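PDB 3JXE: tryptophanyl-tRNA synthetase from Pyrococcus horikoshii, which catalyses the ATP-dependent attachment of tryptophan to its cognate tRNA through a tryptophanyl-adenylate intermediate, and is a class I aminoacyl-tRNA synthetase. Local coordinates for residues I48-F54 against I309-D315; D148-I152 against A371-W375; A165-A169 against F193-I199. All coordinates share one frame; numbering follows the deposited sequence.

Contact 1. Residues I48-F54 against I309-D315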
# COMPACT_ATOMS: atom_id res chain seq x y z
N ILE B 48 16.16 34.22 5.11
CA ILE B 48 15.50 35.11 4.15
C ILE B 48 14.00 34.82 3.98
O ILE B 48 13.18 35.73 4.07
CB ILE B 48 16.26 35.12 2.78
CG1 ILE B 48 15.52 35.99 1.75
CG2 ILE B 48 16.53 33.70 2.27
CD1 ILE B 48 16.17 36.02 0.37
N PHE B 49 13.66 33.55 3.75
CA PHE B 49 12.28 33.15 3.49
C PHE B 49 11.36 33.19 4.72
O PHE B 49 10.14 33.24 4.58
CB PHE B 49 12.23 31.76 2.82
CG PHE B 49 13.21 30.77 3.39
CD1 PHE B 49 12.97 30.16 4.62
CD2 PHE B 49 14.37 30.45 2.69
CE1 PHE B 49 13.88 29.25 5.14
CE2 PHE B 49 15.28 29.54 3.20
CZ PHE B 49 15.04 28.93 4.43
N PHE B 50 11.95 33.16 5.91
CA PHE B 50 11.17 33.28 7.14
C PHE B 50 10.85 34.73 7.49
O PHE B 50 9.68 35.08 7.66
CB PHE B 50 11.84 32.56 8.32
CG PHE B 50 11.61 31.07 8.35
CD1 PHE B 50 10.37 30.53 8.00
CD2 PHE B 50 12.62 30.21 8.75
CE1 PHE B 50 10.15 29.16 8.03
CE2 PHE B 50 12.41 28.83 8.79
CZ PHE B 50 11.17 28.31 8.43
N ARG B 51 11.89 35.56 7.59
CA ARG B 51 11.71 36.96 7.99
C ARG B 51 11.01 37.82 6.94
O ARG B 51 10.36 38.81 7.29
CB ARG B 51 13.04 37.60 8.43
CG ARG B 51 14.20 37.45 7.46
CD ARG B 51 15.27 38.51 7.72
NE ARG B 51 16.63 37.98 7.61
CZ ARG B 51 17.33 37.91 6.48
NH1 ARG B 51 16.81 38.31 5.33
NH2 ARG B 51 18.56 37.41 6.50
N ARG B 52 11.12 37.44 5.67
CA ARG B 52 10.43 38.16 4.60
C ARG B 52 9.06 37.56 4.28
O ARG B 52 8.44 37.91 3.28
CB ARG B 52 11.31 38.26 3.35
CG ARG B 52 12.54 39.14 3.54
CD ARG B 52 13.30 39.32 2.24
NE ARG B 52 14.69 39.71 2.48
CZ ARG B 52 15.65 39.70 1.56
NH1 ARG B 52 15.39 39.32 0.32
NH2 ARG B 52 16.88 40.08 1.88
N LYS B 53 8.61 36.67 5.16
CA LYS B 53 7.26 36.09 5.14
C LYS B 53 6.87 35.38 3.84
O LYS B 53 5.74 35.51 3.35
CB LYS B 53 6.21 37.15 5.54
CG LYS B 53 6.27 37.55 7.00
CD LYS B 53 5.43 38.78 7.29
CE LYS B 53 5.57 39.21 8.74
NZ LYS B 53 4.84 40.48 9.02
N PHE B 54 7.82 34.63 3.28
CA PHE B 54 7.53 33.73 2.17
C PHE B 54 6.75 32.54 2.72
O PHE B 54 5.82 32.04 2.07
CB PHE B 54 8.82 33.26 1.49
CG PHE B 54 8.59 32.32 0.34
CD1 PHE B 54 9.04 31.00 0.42
CD2 PHE B 54 7.93 32.74 -0.81
CE1 PHE B 54 8.83 30.12 -0.64
CE2 PHE B 54 7.72 31.86 -1.87
CZ PHE B 54 8.17 30.55 -1.78
N ILE B 309 12.58 36.35 -2.19
CA ILE B 309 12.21 35.08 -1.56
C ILE B 309 13.34 34.06 -1.41
O ILE B 309 13.23 33.14 -0.59
CB ILE B 309 10.97 34.43 -2.23
CG1 ILE B 309 11.29 33.97 -3.66
CG2 ILE B 309 9.77 35.39 -2.19
CD1 ILE B 309 10.17 33.21 -4.34
N PHE B 310 14.43 34.22 -2.16
CA PHE B 310 15.50 33.22 -2.14
C PHE B 310 16.94 33.71 -2.37
O PHE B 310 17.87 33.21 -1.74
CB PHE B 310 15.18 32.07 -3.11
CG PHE B 310 16.02 30.83 -2.89
CD1 PHE B 310 15.92 30.11 -1.70
CD2 PHE B 310 16.89 30.39 -3.88
CE1 PHE B 310 16.69 28.97 -1.50
CE2 PHE B 310 17.66 29.25 -3.69
CZ PHE B 310 17.56 28.53 -2.50
N PHE B 311 17.12 34.69 -3.26
CA PHE B 311 18.46 35.00 -3.77
C PHE B 311 19.27 36.08 -3.05
O PHE B 311 20.44 35.85 -2.72
CB PHE B 311 18.42 35.25 -5.28
CG PHE B 311 18.03 34.04 -6.08
CD1 PHE B 311 18.93 32.98 -6.22
CD2 PHE B 311 16.78 33.94 -6.67
CE1 PHE B 311 18.57 31.84 -6.95
CE2 PHE B 311 16.42 32.82 -7.40
CZ PHE B 311 17.32 31.76 -7.54
N GLU B 312 18.68 37.25 -2.81
CA GLU B 312 19.40 38.32 -2.11
C GLU B 312 19.26 38.22 -0.60
O GLU B 312 18.20 38.51 -0.03
CB GLU B 312 18.98 39.71 -2.63
CG GLU B 312 19.81 40.87 -2.05
CD GLU B 312 21.31 40.66 -2.19
OE1 GLU B 312 21.82 40.58 -3.33
OE2 GLU B 312 22.00 40.59 -1.15
N GLU B 313 20.35 37.82 0.06
CA GLU B 313 20.36 37.57 1.50
C GLU B 313 20.44 38.86 2.32
O GLU B 313 20.18 38.85 3.53
CB GLU B 313 21.52 36.63 1.86
CG GLU B 313 21.12 35.38 2.65
CD GLU B 313 20.71 35.67 4.08
OE1 GLU B 313 19.54 36.05 4.31
OE2 GLU B 313 21.55 35.49 4.99
N ASP B 314 20.79 39.96 1.67
CA ASP B 314 20.91 41.27 2.32
C ASP B 314 19.61 42.06 2.17
O ASP B 314 19.18 42.35 1.06
CB ASP B 314 22.09 42.04 1.72
CG ASP B 314 22.50 43.24 2.57
OD1 ASP B 314 21.73 44.22 2.65
OD2 ASP B 314 23.61 43.20 3.14
N ASP B 315 19.00 42.41 3.31
CA ASP B 315 17.73 43.15 3.34
C ASP B 315 17.88 44.58 2.83
O ASP B 315 17.01 45.09 2.12
CB ASP B 315 17.15 43.16 4.75
CG ASP B 315 16.63 41.80 5.19
OD1 ASP B 315 17.07 40.77 4.64
OD2 ASP B 315 15.77 41.76 6.10
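F54 and I309 form the closely packed end of this contact. With its CG anti to the backbone N (chi1 179°), F54 presents its ring to the branched side chain of I309: CB of I309 sits 4.2 Å from the F54 ring centroid in an off-centre CH-pi contact, CG2 of I309 lies 3.5 Å from CD2 of F54, and CD1 of I309 reaches on to CE2 of the same ring. I48 extends the packing, its CD1 lying against the backbone of the partner helix's last turn, 3.6 Å from the N of F310. Toward solvent the chemistry turns ionic. There D315 OD1 is shared by two arginines, at 2.6 Å from R51 NH1 and 2.9 Å from R52 NH2. The R52 bond is nearly straight (167°) and lies in the guanidinium plane, yet it meets the D315 carboxylate from above its plane. R51 NH2 turns to exposed E313, whose OE1 accepts on its syn side at 2.8 Å, while E45 takes R51 NE. R52 NH1 and NH2 both make weak bonds to the E312 carbonyl O, the latter at 2.8 Å, and I48 CG1 lies over one face of the R52 guanidinium, linking the charged side to the packed side. The E312 carboxylate itself turns aside to Y338 and the backbone N of D314. At the apolar end the F54 side chain comes within about 4 Å of the bound tryptophanyl-adenylate. The contact joins a helix end to a helix start: a Schellman motif, with K53 at C-prime, ends helix 48-51, and D314 is the N-cap of helix 315-326, its OD1 accepting from the N of K317.

Contact 2. Residues D148-I152 against A371-W375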
# COMPACT_ATOMS: atom_id res chain seq x y z
N ASP B 148 23.04 11.84 10.67
CA ASP B 148 22.63 10.87 11.69
C ASP B 148 21.22 11.14 12.23
O ASP B 148 20.65 10.31 12.94
CB ASP B 148 23.65 10.85 12.83
CG ASP B 148 24.99 10.27 12.40
OD1 ASP B 148 25.01 9.31 11.59
OD2 ASP B 148 26.03 10.78 12.87
N LYS B 149 20.67 12.31 11.89
CA LYS B 149 19.32 12.67 12.29
C LYS B 149 18.41 12.92 11.08
O LYS B 149 17.47 13.72 11.16
CB LYS B 149 19.34 13.86 13.24
CG LYS B 149 19.85 13.52 14.64
CD LYS B 149 19.53 14.60 15.66
CE LYS B 149 20.48 15.79 15.57
NZ LYS B 149 20.38 16.67 16.76
N THR B 150 18.69 12.24 9.97
CA THR B 150 17.89 12.36 8.75
C THR B 150 17.74 11.01 8.06
O THR B 150 18.71 10.27 7.88
CB THR B 150 18.48 13.41 7.76
OG1 THR B 150 18.70 14.65 8.44
CG2 THR B 150 17.54 13.65 6.59
N PHE B 151 16.50 10.69 7.68
CA PHE B 151 16.19 9.47 6.95
C PHE B 151 15.48 9.81 5.64
O PHE B 151 14.38 10.37 5.64
CB PHE B 151 15.35 8.52 7.81
CG PHE B 151 14.98 7.22 7.14
CD1 PHE B 151 13.68 6.73 7.22
CD2 PHE B 151 15.93 6.49 6.43
CE1 PHE B 151 13.33 5.53 6.61
CE2 PHE B 151 15.59 5.28 5.81
CZ PHE B 151 14.29 4.80 5.91
N ILE B 152 16.13 9.47 4.53
CA ILE B 152 15.55 9.65 3.21
C ILE B 152 15.17 8.29 2.65
O ILE B 152 16.03 7.42 2.48
CB ILE B 152 16.52 10.39 2.25
CG1 ILE B 152 16.92 11.75 2.83
CG2 ILE B 152 15.88 10.55 0.87
CD1 ILE B 152 18.07 12.43 2.10
N ALA B 371 18.68 6.25 9.79
CA ALA B 371 18.38 5.32 8.70
C ALA B 371 18.49 3.85 9.12
O ALA B 371 17.66 3.03 8.73
CB ALA B 371 19.28 5.61 7.50
N GLN B 372 19.51 3.55 9.92
CA GLN B 372 19.74 2.19 10.43
C GLN B 372 18.65 1.79 11.42
O GLN B 372 18.19 0.64 11.40
CB GLN B 372 21.12 2.08 11.08
CG GLN B 372 21.61 0.64 11.29
CD GLN B 372 22.04 -0.04 10.00
OE1 GLN B 372 22.73 0.56 9.18
NE2 GLN B 372 21.64 -1.29 9.83
N GLU B 373 18.24 2.73 12.27
CA GLU B 373 17.17 2.50 13.24
C GLU B 373 15.88 2.09 12.54
O GLU B 373 15.23 1.12 12.93
CB GLU B 373 16.92 3.75 14.08
CG GLU B 373 17.90 3.98 15.21
CD GLU B 373 17.61 5.25 16.00
OE1 GLU B 373 16.41 5.59 16.17
OE2 GLU B 373 18.57 5.90 16.46
N MET B 374 15.52 2.85 11.51
CA MET B 374 14.27 2.64 10.77
C MET B 374 14.29 1.36 9.94
O MET B 374 13.28 0.67 9.84
CB MET B 374 13.94 3.85 9.90
CG MET B 374 13.67 5.12 10.70
SD MET B 374 12.24 4.93 11.78
CE MET B 374 12.78 5.79 13.26
N TRP B 375 15.44 1.05 9.36
CA TRP B 375 15.58 -0.17 8.57
C TRP B 375 15.58 -1.45 9.41
O TRP B 375 15.35 -2.54 8.89
CB TRP B 375 16.80 -0.11 7.65
CG TRP B 375 16.49 0.53 6.33
CD1 TRP B 375 16.94 1.74 5.88
CD2 TRP B 375 15.65 0.01 5.30
NE1 TRP B 375 16.43 2.00 4.63
CE2 TRP B 375 15.64 0.95 4.25
CE3 TRP B 375 14.90 -1.17 5.16
CZ2 TRP B 375 14.91 0.76 3.07
CZ3 TRP B 375 14.18 -1.36 3.98
CH2 TRP B 375 14.19 -0.40 2.96
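Strand 150-154, an outermost strand of the Rossmann-type sheet within this chain, lays the ring of F151 on the short C-terminal helix 369-375, where A371, M374 and W375 receive it. The strand and helix axes approach to 8.5 Å, their directions 57° apart. CG of F151 is anti to the backbone N (chi1 180°), which sends the ring out from the strand toward the helix. M374 covers one face of that ring: its CB stands 4.1 Å from the F151 centroid in a CH-pi contact, while the bend at chi2 carries the sulfur away. A371 meets the ring with its methyl and CA, with CB 3.6 Å from CD2 of F151. The far rim of the ring, CE2 and CZ, is directed at the face of the W375 pyrrole ring in an offset edge-to-face pair, centroids 5.4 Å apart and planes at 86°. As expected of a strand, neighbouring side chains alternate: F151 faces the helix, whereas T150 and I152 point away from it, T150 OG1 bonding to Q101 and I152 meeting I137 and I141 of helix 126-141, on the other side of this class I catalytic sheet. The indole NE1 of W375, although 3.6 Å from CE2 of F151, gives its hydrogen to the carbonyl O of K365. F158 makes edge-to-face pairs with both F151 and W375, and W375 also packs on I379 of the second subunit.

Contact 3. Residues A165-A169 against F193-I199. With TYM (tryptophanyl-5'AMP), chain E.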
# COMPACT_ATOMS: atom_id res chain seq x y z
N ALA B 165 0.48 3.03 7.01
CA ALA B 165 -0.66 3.73 6.41
C ALA B 165 -2.00 3.06 6.70
O ALA B 165 -3.04 3.72 6.71
CB ALA B 165 -0.46 3.87 4.91
N ILE B 166 -1.97 1.75 6.94
CA ILE B 166 -3.18 0.95 7.14
C ILE B 166 -4.16 1.54 8.19
O ILE B 166 -5.34 1.67 7.89
CB ILE B 166 -2.85 -0.56 7.42
CG1 ILE B 166 -2.14 -1.20 6.22
CG2 ILE B 166 -4.11 -1.35 7.78
CD1 ILE B 166 -2.94 -1.23 4.93
N PRO B 167 -3.67 1.88 9.40
CA PRO B 167 -4.56 2.50 10.39
C PRO B 167 -5.43 3.64 9.86
O PRO B 167 -6.65 3.61 10.05
CB PRO B 167 -3.58 3.01 11.46
CG PRO B 167 -2.47 2.03 11.41
CD PRO B 167 -2.31 1.70 9.95
N ILE B 168 -4.83 4.63 9.19
CA ILE B 168 -5.59 5.76 8.65
C ILE B 168 -6.31 5.43 7.33
O ILE B 168 -7.26 6.11 6.95
CB ILE B 168 -4.73 7.06 8.53
CG1 ILE B 168 -5.65 8.30 8.48
CG2 ILE B 168 -3.78 6.99 7.34
CD1 ILE B 168 -4.97 9.61 8.82
N ALA B 169 -5.87 4.37 6.66
CA ALA B 169 -6.54 3.90 5.45
C ALA B 169 -7.89 3.26 5.77
O ALA B 169 -8.70 3.02 4.88
CB ALA B 169 -5.65 2.94 4.69
N PHE B 193 -5.82 5.44 -2.66
CA PHE B 193 -5.15 4.96 -1.46
C PHE B 193 -4.03 5.89 -1.01
O PHE B 193 -3.77 6.02 0.18
CB PHE B 193 -4.59 3.56 -1.69
CG PHE B 193 -3.89 2.98 -0.49
CD1 PHE B 193 -2.50 2.89 -0.47
CD2 PHE B 193 -4.61 2.54 0.61
CE1 PHE B 193 -1.84 2.35 0.63
CE2 PHE B 193 -3.96 2.01 1.71
CZ PHE B 193 -2.58 1.91 1.73
N PHE B 194 -3.37 6.54 -1.98
CA PHE B 194 -2.14 7.27 -1.72
C PHE B 194 -2.14 8.28 -0.55
O PHE B 194 -1.13 8.38 0.15
CB PHE B 194 -1.59 7.94 -2.99
CG PHE B 194 -0.37 8.78 -2.73
CD1 PHE B 194 -0.46 10.16 -2.66
CD2 PHE B 194 0.87 8.18 -2.50
CE1 PHE B 194 0.65 10.94 -2.39
CE2 PHE B 194 1.99 8.95 -2.23
CZ PHE B 194 1.88 10.33 -2.17
N PRO B 195 -3.24 9.04 -0.35
CA PRO B 195 -3.23 9.97 0.79
C PRO B 195 -2.84 9.33 2.12
O PRO B 195 -2.22 9.99 2.96
CB PRO B 195 -4.68 10.46 0.84
CG PRO B 195 -5.14 10.37 -0.56
CD PRO B 195 -4.49 9.13 -1.12
N ALA B 196 -3.18 8.05 2.30
CA ALA B 196 -2.77 7.30 3.49
C ALA B 196 -1.25 7.16 3.58
O ALA B 196 -0.68 7.21 4.67
CB ALA B 196 -3.44 5.93 3.51
N ILE B 197 -0.61 7.00 2.43
CA ILE B 197 0.85 6.88 2.34
C ILE B 197 1.57 8.20 2.68
O ILE B 197 2.57 8.18 3.40
CB ILE B 197 1.29 6.36 0.93
CG1 ILE B 197 0.75 4.95 0.67
CG2 ILE B 197 2.81 6.42 0.76
CD1 ILE B 197 1.39 3.84 1.50
N GLN B 198 1.05 9.33 2.20
CA GLN B 198 1.68 10.63 2.47
C GLN B 198 1.45 11.11 3.90
O GLN B 198 2.25 11.87 4.45
CB GLN B 198 1.24 11.69 1.45
CG GLN B 198 1.92 13.05 1.65
CD GLN B 198 2.01 13.88 0.38
OE1 GLN B 198 1.89 13.36 -0.73
NE2 GLN B 198 2.24 15.18 0.54
N ILE B 199 0.36 10.66 4.51
CA ILE B 199 0.06 10.97 5.90
C ILE B 199 0.91 10.12 6.85
O ILE B 199 1.35 10.60 7.90
CB ILE B 199 -1.46 10.81 6.19
CG1 ILE B 199 -2.23 12.02 5.66
CG2 ILE B 199 -1.72 10.63 7.68
CD1 ILE B 199 -3.71 11.77 5.42
P TYM E . 6.29 18.07 -5.14
O1P TYM E . 7.31 17.08 -5.53
O2P TYM E . 5.31 18.54 -6.14
O5' TYM E . 7.02 19.37 -4.54
C5' TYM E . 8.00 19.22 -3.50
C4' TYM E . 7.99 20.43 -2.55
O4' TYM E . 8.08 21.66 -3.33
C1' TYM E . 6.95 22.51 -2.97
N9 TYM E . 6.66 23.29 -4.22
C4 TYM E . 6.88 24.60 -4.39
N3 TYM E . 7.37 25.57 -3.59
C2 TYM E . 7.48 26.82 -4.02
N1 TYM E . 7.12 27.16 -5.25
C6 TYM E . 6.63 26.24 -6.10
N6 TYM E . 6.28 26.60 -7.33
C5 TYM E . 6.50 24.92 -5.68
N7 TYM E . 6.07 23.80 -6.25
C8 TYM E . 6.17 22.81 -5.36
C2' TYM E . 5.87 21.55 -2.50
O2' TYM E . 5.01 22.20 -1.57
C3' TYM E . 6.68 20.49 -1.76
O3' TYM E . 6.99 20.95 -0.43
NH3 TYM E . 3.31 14.67 -3.12
CA TYM E . 4.41 15.58 -2.80
CB TYM E . 5.56 14.80 -2.18
CG TYM E . 5.49 14.76 -0.62
CD2 TYM E . 5.57 15.83 0.26
CE2 TYM E . 5.46 15.32 1.56
CE3 TYM E . 5.74 17.20 0.07
CD1 TYM E . 5.33 13.66 0.14
NE1 TYM E . 5.31 14.00 1.51
CZ2 TYM E . 5.51 16.18 2.66
CZ3 TYM E . 5.79 18.06 1.17
CH2 TYM E . 5.68 17.55 2.46
C TYM E . 4.90 16.28 -4.07
O TYM E . 4.76 15.75 -5.17
OPP TYM E . 5.48 17.51 -3.85
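F193 holds its CG anti to the backbone N (chi1 -179°), and this carries its ring across toward helix 160-171, so that CE2 comes to 3.5 Å from CB of A169 and CZ nears CB of A165. I168, with CG1 likewise anti to its N (chi1 -159°), reaches across to helix 189-199, its CD1 lying 3.6 Å from CG2 of I199 while the two side chains cross at about a right angle. Between these ends the packing is methyl on methyl: CB of A196 sits 3.9 Å from both CB of A165 and CB of A169, and CD1 of I197 closes on A165 from beside them. Consistent with these small residues, the axes approach to 8.4 Å, their directions 130° apart. Both helices are kinked at a proline, P167 and P195, whose N has no hydrogen to give to the preceding turn. The pair belongs to the dimer interface of this class I synthetase: F193 stacks on F193 of the second subunit, and A196 packs on I189 of that chain. The opposite flank of helix 189-199 faces the active site. There the extended chain of Q198 lays its amide over the five-membered ring of the bound tryptophanyl-adenylate indole, CD 3.3 Å from ligand CD1, and OE1 accepts a hydrogen bond from the ligand NH3 at 3.1 Å. A leucine in place of Q198 would probably deprive the ligand amino group of one acceptor and leave Q217, whose OE1 takes the hydrogen of Q198 NE2, without that mate. The Q198 carbonyl O is in turn bonded by the Y77 hydroxyl.

The three contacts share no helix or strand. Contact 1 lies across the centre of the chain from contact 3, their centres about 35 Å apart; contact 2 and contact 3 are closer, about 21 Å between centres, and use consecutive elements, strand 150-154 and helix 160-171. Only contact 1 is partly buried, pairing an apolar end with a salt-bridge network at its solvent side, and no other chain touches it. Contacts 2 and 3 are buried and hold without hydrogen bonds across their segments, contact 2 by aromatic and CH-pi packing, contact 3 by alanine and isoleucine packing with the F193 ring; both reach the second subunit. Contacts 1 and 3 each bring a side chain to the adenylate, contact 2 none.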